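Local coordinates for DNA protection during starvation protein (PDB 1O9R) that oxidises intracellular ferrous iron with hydrogen peroxide and stores the ferric mineral inside a hollow dodecamer, shielding DNA from hydroxyl radicals without binding it, at residues 35-38 / 39-42; 47-50 / 51-54; 102-105 / 106-110. All coordinates share one frame; numbering follows the deposited sequence.

All three contacts lie in, or start one residue before, a single helix of the ferritin-like four-helix bundle, so each closes only helical turns; they follow one another in series and neither nest nor cross. From the N terminus, contact 1 is in the last turns of helix 12-42. A short loop leads to contact 2, which opens helix 48-75, and a long connection carrying the short helix 84-90 reaches contact 3 at the start of helix 103-130. In space their centres are about 10 to 12 Å apart. His-40 of contact 1 bonds through ND1 to the His-52 carbonyl of contact 2, while contact 3 packs Leu-110 and His-106 on contact 1 and Ile-103 on contact 2.

Contact 1. Residues 35-38 / 39-42; sequences VTKQ and AHWN
Lys-37 runs alongside His-40 and over Trp-41, one helical turn further along helix 12-42. Its CB sits above the face of the indole six-membered ring, 4.0 Å from the centroid, a CH-pi contact. With CG anti to the carbonyl carbon (chi1 -79°) and a bend at chi2, the chain turns toward the imidazole, and CD lies 3.8 Å from His-40 CD2. At the tip, NZ is 3.7 Å from His-40 NE2, an approach without a hydrogen bond; His-40 ND1 bonds to His-52 O. The Lys-37 carbonyl does double duty: its O takes the backbone N-H of Trp-41 at 3.0 Å and also lies over one face of the indole, toward the rim. One residue on, Asn-42 ND2 donates to Gln-38 O at 3.0 Å, bent at the hydrogen (142°), with the acceptor tilted out of the amide plane; ND2 also bonds to Ala-80 O of the second subunit. A lysine suits this buried place because its methylenes pack on flat rings while NZ is salt-bridged to Asp-56 and to Asp-67 of the second subunit. Lys-37 thus lies beside the iron ligand His-40 at the subunit interface, consistent with the ferroxidase centre.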
loop_
_atom_site.group_PDB
_atom_site.type_symbol
_atom_site.label_atom_id
_atom_site.label_comp_id
_atom_site.label_asym_id
_atom_site.label_seq_id
_atom_site.Cartn_x
_atom_site.Cartn_y
_atom_site.Cartn_z
ATOM N N VAL A 35 16.373 5.884 -27.198
ATOM C CA VAL A 35 15.587 6.704 -28.105
ATOM C C VAL A 35 14.345 7.250 -27.434
ATOM O O VAL A 35 13.913 8.393 -27.637
ATOM C CB VAL A 35 15.192 5.784 -29.313
ATOM C CG1 VAL A 35 13.984 6.281 -29.993
ATOM C CG2 VAL A 35 16.399 5.713 -30.280
ATOM N N THR A 36 13.669 6.383 -26.651
ATOM C CA THR A 36 12.419 6.747 -26.014
ATOM C C THR A 36 12.589 7.943 -25.077
ATOM O O THR A 36 11.745 8.853 -25.130
ATOM C CB THR A 36 11.890 5.505 -25.275
ATOM O OG1 THR A 36 11.634 4.465 -26.273
ATOM C CG2 THR A 36 10.583 5.746 -24.574
ATOM N N LYS A 37 13.658 7.915 -24.278
ATOM C CA LYS A 37 13.913 9.042 -23.387
ATOM C C LYS A 37 14.395 10.270 -24.182
ATOM O O LYS A 37 13.987 11.387 -23.879
ATOM C CB LYS A 37 14.926 8.669 -22.311
ATOM C CG LYS A 37 14.321 7.861 -21.150
ATOM C CD LYS A 37 13.533 8.825 -20.219
ATOM C CE LYS A 37 13.023 8.017 -19.008
ATOM N NZ LYS A 37 12.381 9.040 -18.087
ATOM N N GLN A 38 15.194 10.071 -25.250
ATOM C CA GLN A 38 15.653 11.197 -26.083
ATOM C C GLN A 38 14.447 11.962 -26.590
ATOM O O GLN A 38 14.387 13.215 -26.558
ATOM C CB GLN A 38 16.523 10.607 -27.215
ATOM C CG GLN A 38 16.903 11.731 -28.232
ATOM C CD GLN A 38 17.867 12.703 -27.630
ATOM O OE1 GLN A 38 17.927 13.875 -28.135
ATOM N NE2 GLN A 38 18.608 12.413 -26.642
ATOM N N ALA A 39 13.415 11.263 -27.090
ATOM C CA ALA A 39 12.218 11.927 -27.602
ATOM C C ALA A 39 11.439 12.535 -26.474
ATOM O O ALA A 39 11.051 13.722 -26.527
ATOM C CB ALA A 39 11.359 10.865 -28.304
ATOM N N HIS A 40 11.256 11.820 -25.369
ATOM C CA HIS A 40 10.501 12.301 -24.228
ATOM C C HIS A 40 10.997 13.635 -23.700
ATOM O O HIS A 40 10.153 14.541 -23.383
ATOM C CB HIS A 40 10.576 11.208 -23.175
ATOM C CG HIS A 40 10.484 11.558 -21.736
ATOM N ND1 HIS A 40 9.289 11.446 -21.007
ATOM C CD2 HIS A 40 11.431 11.947 -20.838
ATOM C CE1 HIS A 40 9.524 11.703 -19.720
ATOM N NE2 HIS A 40 10.811 12.044 -19.634
ATOM N N TRP A 41 12.314 13.839 -23.607
ATOM C CA TRP A 41 12.791 15.119 -23.053
ATOM C C TRP A 41 12.544 16.297 -23.977
ATOM O O TRP A 41 12.359 17.430 -23.524
ATOM C CB TRP A 41 14.315 15.056 -22.820
ATOM C CG TRP A 41 14.737 14.092 -21.769
ATOM C CD1 TRP A 41 14.168 13.941 -20.535
ATOM C CD2 TRP A 41 15.781 13.127 -21.824
ATOM N NE1 TRP A 41 14.806 12.941 -19.827
ATOM C CE2 TRP A 41 15.798 12.414 -20.609
ATOM C CE3 TRP A 41 16.711 12.822 -22.826
ATOM C CZ2 TRP A 41 16.752 11.408 -20.354
ATOM C CZ3 TRP A 41 17.642 11.805 -22.553
ATOM C CH2 TRP A 41 17.616 11.119 -21.323
ATOM N N ASN A 42 12.603 16.042 -25.290
ATOM C CA ASN A 42 12.663 17.107 -26.290
ATOM C C ASN A 42 11.401 17.367 -27.053
ATOM O O ASN A 42 11.360 18.150 -28.043
ATOM C CB ASN A 42 13.820 16.808 -27.281
ATOM C CG ASN A 42 15.177 16.858 -26.593
ATOM O OD1 ASN A 42 15.552 17.940 -26.072
ATOM N ND2 ASN A 42 15.933 15.759 -26.497
#

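Contact 2. Residues 47-50 / 51-54; sequences QFIA and VHEL
The amide of His-52 donates to Phe-48 O at 2.9 Å, and the two side chains on these residues lie side by side, pointing the same way. Both have CG anti to the backbone N (chi1 175° for Phe-48 and 178° for His-52), which sends the rings the same way off the helix. They form an offset stack with centroids 4.7 Å apart and planes at 26°. Phe-48 CZ lies over one face of the imidazole, 3.6 Å from ND1 of His-52, while His-52 CB sits over the phenyl face in a CH-pi contact, 4.1 Å from its centroid. An aromatic pair fits here because further rings meet it: Phe-153 of the third subunit approaches both, and the His-52 ring also stacks on His-40, an iron ligand of the same chain.

These are the first two turns of helix 48-75, the second long helix of the ferritin-like four-helix bundle, with Gln-47 at the N-cap position. The first bond, Val-51 N to Gln-47 O, is weak at 3.4 Å. At the side-chain end of Gln-47, NE2 bonds to Pro-46 O of the fourth subunit, so the cap residue reaches across an interface. CG2 of Val-51 is 4.1 Å from CB of Gln-47, a small branched side chain against the base of a long one.

On a neighbouring flank, Ile-49 crosses Glu-53. CD1 of Ile-49 lies 3.6 Å from OE2 of Glu-53 and also comes near its CG, an apolar contact on a glutamate that is exposed to solvent. Ala-50 packs on Ile-49 of the fourth subunit and Ile-49 on Ala-50 of the third.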
loop_
_atom_site.group_PDB
_atom_site.type_symbol
_atom_site.label_atom_id
_atom_site.label_comp_id
_atom_site.label_asym_id
_atom_site.label_seq_id
_atom_site.Cartn_x
_atom_site.Cartn_y
_atom_site.Cartn_z
ATOM N N GLN A 47 0.396 18.469 -27.540
ATOM C CA GLN A 47 0.229 17.166 -26.978
ATOM C C GLN A 47 1.312 16.805 -25.945
ATOM O O GLN A 47 1.360 15.671 -25.464
ATOM C CB GLN A 47 0.459 16.158 -28.185
ATOM C CG GLN A 47 -0.390 16.331 -29.440
ATOM C CD GLN A 47 0.105 15.647 -30.709
ATOM O OE1 GLN A 47 0.912 16.214 -31.482
ATOM N NE2 GLN A 47 -0.352 14.434 -31.051
ATOM N N PHE A 48 2.090 17.774 -25.467
ATOM C CA PHE A 48 3.238 17.445 -24.651
ATOM C C PHE A 48 2.979 16.496 -23.481
ATOM O O PHE A 48 3.685 15.489 -23.416
ATOM C CB PHE A 48 3.844 18.775 -24.081
ATOM C CG PHE A 48 4.985 18.488 -23.124
ATOM C CD1 PHE A 48 6.245 18.229 -23.660
ATOM C CD2 PHE A 48 4.832 18.500 -21.760
ATOM C CE1 PHE A 48 7.324 17.926 -22.820
ATOM C CE2 PHE A 48 5.848 18.212 -20.896
ATOM C CZ PHE A 48 7.101 17.922 -21.445
ATOM N N ILE A 49 2.142 16.871 -22.499
ATOM C CA ILE A 49 2.227 16.059 -21.266
ATOM C C ILE A 49 1.848 14.602 -21.455
ATOM O O ILE A 49 2.512 13.743 -20.893
ATOM C CB ILE A 49 1.495 16.792 -20.117
ATOM C CG1 ILE A 49 1.814 16.079 -18.786
ATOM C CG2 ILE A 49 0.006 16.845 -20.320
ATOM C CD1 ILE A 49 3.276 16.153 -18.347
ATOM N N ALA A 50 0.764 14.348 -22.178
ATOM C CA ALA A 50 0.377 12.912 -22.254
ATOM C C ALA A 50 1.385 12.095 -23.029
ATOM O O ALA A 50 1.687 10.948 -22.665
ATOM C CB ALA A 50 -0.989 12.831 -22.950
ATOM N N VAL A 51 1.982 12.630 -24.082
ATOM C CA VAL A 51 2.982 11.876 -24.840
ATOM C C VAL A 51 4.237 11.735 -23.994
ATOM O O VAL A 51 4.871 10.673 -23.927
ATOM C CB VAL A 51 3.239 12.518 -26.207
ATOM C CG1 VAL A 51 4.323 11.712 -26.950
ATOM C CG2 VAL A 51 1.969 12.518 -27.059
ATOM N N HIS A 52 4.671 12.792 -23.288
ATOM C CA HIS A 52 5.870 12.738 -22.454
ATOM C C HIS A 52 5.703 11.649 -21.407
ATOM O O HIS A 52 6.622 10.852 -21.193
ATOM C CB HIS A 52 5.971 14.122 -21.802
ATOM C CG HIS A 52 7.113 14.316 -20.839
ATOM N ND1 HIS A 52 8.399 14.595 -21.250
ATOM C CD2 HIS A 52 7.130 14.368 -19.494
ATOM C CE1 HIS A 52 9.160 14.805 -20.170
ATOM N NE2 HIS A 52 8.454 14.636 -19.084
ATOM N N GLU A 53 4.537 11.626 -20.759
ATOM C CA GLU A 53 4.340 10.580 -19.741
ATOM C C GLU A 53 4.240 9.173 -20.314
ATOM O O GLU A 53 4.727 8.206 -19.739
ATOM C CB GLU A 53 3.109 10.940 -18.881
ATOM C CG GLU A 53 3.450 12.220 -18.036
ATOM C CD GLU A 53 2.337 12.558 -17.073
ATOM O OE1 GLU A 53 1.211 12.103 -17.228
ATOM O OE2 GLU A 53 2.578 13.379 -16.139
ATOM N N LEU A 54 3.589 9.038 -21.449
ATOM C CA LEU A 54 3.437 7.673 -22.044
ATOM C C LEU A 54 4.787 7.107 -22.362
ATOM O O LEU A 54 5.097 5.938 -22.140
ATOM C CB LEU A 54 2.561 7.814 -23.261
ATOM C CG LEU A 54 2.374 6.526 -24.095
ATOM C CD1 LEU A 54 1.672 5.448 -23.287
ATOM C CD2 LEU A 54 1.671 6.805 -25.419
#

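Contact 3. Residues 102-105 / 106-110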
loop_
_atom_site.group_PDB
_atom_site.type_symbol
_atom_site.label_atom_id
_atom_site.label_comp_id
_atom_site.label_asym_id
_atom_site.label_seq_id
_atom_site.Cartn_x
_atom_site.Cartn_y
_atom_site.Cartn_z
ATOM N N LYS A 102 8.921 19.160 -32.828
ATOM C CA LYS A 102 7.501 18.943 -32.980
ATOM C C LYS A 102 7.135 17.501 -32.576
ATOM O O LYS A 102 7.756 16.577 -33.093
ATOM C CB LYS A 102 7.059 19.143 -34.450
ATOM C CG LYS A 102 7.213 20.658 -34.733
ATOM C CD LYS A 102 6.342 21.106 -35.887
ATOM C CE LYS A 102 6.956 20.882 -37.249
ATOM N NZ LYS A 102 6.045 21.562 -38.249
ATOM N N ILE A 103 5.993 17.404 -31.892
ATOM C CA ILE A 103 5.615 16.023 -31.450
ATOM C C ILE A 103 5.349 15.099 -32.644
ATOM O O ILE A 103 5.697 13.944 -32.538
ATOM C CB ILE A 103 4.462 16.101 -30.481
ATOM C CG1 ILE A 103 5.120 16.725 -29.211
ATOM C CG2 ILE A 103 3.859 14.731 -30.178
ATOM C CD1 ILE A 103 4.104 17.180 -28.211
ATOM N N HIS A 104 4.717 15.648 -33.689
ATOM C CA HIS A 104 4.486 14.736 -34.835
ATOM C C HIS A 104 5.818 14.206 -35.361
ATOM O O HIS A 104 5.820 13.063 -35.829
ATOM C CB HIS A 104 3.777 15.551 -35.944
ATOM C CG HIS A 104 3.051 14.710 -36.956
ATOM N ND1 HIS A 104 1.956 15.234 -37.609
ATOM C CD2 HIS A 104 3.243 13.466 -37.382
ATOM C CE1 HIS A 104 1.488 14.280 -38.432
ATOM N NE2 HIS A 104 2.244 13.191 -38.323
ATOM N N ASP A 105 6.892 15.001 -35.405
ATOM C CA ASP A 105 8.177 14.541 -35.924
ATOM C C ASP A 105 8.788 13.459 -35.039
ATOM O O ASP A 105 9.300 12.446 -35.526
ATOM C CB ASP A 105 9.167 15.711 -36.139
ATOM C CG ASP A 105 8.790 16.679 -37.252
ATOM O OD1 ASP A 105 8.084 16.188 -38.116
ATOM O OD2 ASP A 105 9.234 17.836 -37.120
ATOM N N HIS A 106 8.599 13.610 -33.708
ATOM C CA HIS A 106 9.081 12.538 -32.822
ATOM C C HIS A 106 8.206 11.329 -32.971
ATOM O O HIS A 106 8.795 10.250 -32.951
ATOM C CB HIS A 106 8.979 13.063 -31.353
ATOM C CG HIS A 106 10.151 13.894 -30.921
ATOM N ND1 HIS A 106 11.442 13.448 -30.727
ATOM C CD2 HIS A 106 10.204 15.247 -30.691
ATOM C CE1 HIS A 106 12.249 14.444 -30.380
ATOM N NE2 HIS A 106 11.504 15.543 -30.376
ATOM N N LEU A 107 6.870 11.487 -33.050
ATOM C CA LEU A 107 6.038 10.301 -33.254
ATOM C C LEU A 107 6.440 9.543 -34.521
ATOM O O LEU A 107 6.522 8.322 -34.458
ATOM C CB LEU A 107 4.563 10.696 -33.354
ATOM C CG LEU A 107 3.942 11.191 -32.020
ATOM C CD1 LEU A 107 2.573 11.814 -32.246
ATOM C CD2 LEU A 107 3.843 9.991 -31.061
ATOM N N ASP A 108 6.721 10.269 -35.636
ATOM C CA ASP A 108 7.094 9.460 -36.827
ATOM C C ASP A 108 8.417 8.764 -36.628
ATOM O O ASP A 108 8.560 7.615 -37.077
ATOM C CB ASP A 108 7.209 10.465 -38.021
ATOM C CG ASP A 108 5.871 10.900 -38.556
ATOM O OD1 ASP A 108 5.876 12.004 -39.194
ATOM O OD2 ASP A 108 4.838 10.219 -38.412
ATOM N N ALA A 109 9.399 9.377 -35.977
ATOM C CA ALA A 109 10.704 8.793 -35.732
ATOM C C ALA A 109 10.612 7.566 -34.775
ATOM O O ALA A 109 11.258 6.535 -34.976
ATOM C CB ALA A 109 11.701 9.852 -35.240
ATOM N N LEU A 110 9.740 7.759 -33.778
ATOM C CA LEU A 110 9.516 6.648 -32.841
ATOM C C LEU A 110 8.782 5.497 -33.527
ATOM O O LEU A 110 9.120 4.336 -33.285
ATOM C CB LEU A 110 8.667 7.166 -31.653
ATOM C CG LEU A 110 9.410 8.095 -30.700
ATOM C CD1 LEU A 110 8.403 8.844 -29.852
ATOM C CD2 LEU A 110 10.411 7.311 -29.844
HETATM O O HOH W 1 2.363 10.704 -39.448
HETATM O O HOH W 2 7.918 13.717 -39.389
#
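Helix 103-130 of the ferritin-like bundle begins here, and its opening turns carry a water-linked polar flank, His-104 with Asp-108, and an apolar one, Ile-103 with Leu-107. Lys-102 occupies the N-cap position, and its carbonyl receives the amide of His-106 at 3.1 Å. The next bond, from Leu-107 N to Ile-103 O, is 2.8 Å.

On the polar flank the carboxylate of Asp-108 crosses the imidazole of His-104 with the planes 55° apart; OD1 comes within 3.5 Å of CD2. The two side chains are joined by a water in the plane of the ring, which lies 2.7 Å from His-104 NE2 and donates to Asp-108 OD2. A second water donates to Asp-108 OD1 at 2.7 Å and to Asp-105 OD1 at 2.8 Å, and may ease the repulsion between two carboxylates whose OD1 atoms are 4.9 Å apart. Acidic residues suit the first turns of a helix, where its dipole would probably favour negative charge.

On the apolar flank CG2 of Ile-103, placed anti to the backbone N, meets CD1 of Leu-107 at 3.8 Å. Branched aliphatic chains suit this buried side. His-106, also buried, hydrogen-bonds through ND1 to the OH of Tyr-96 and packs on Ala-39 and Asn-42. Leu-107 and Leu-110 face Leu-154 of helix 134-156, Leu-110 also touches Val-35 and Ala-39 of helix 12-42, and Ile-103 reaches Gln-47 at the start of helix 48-75.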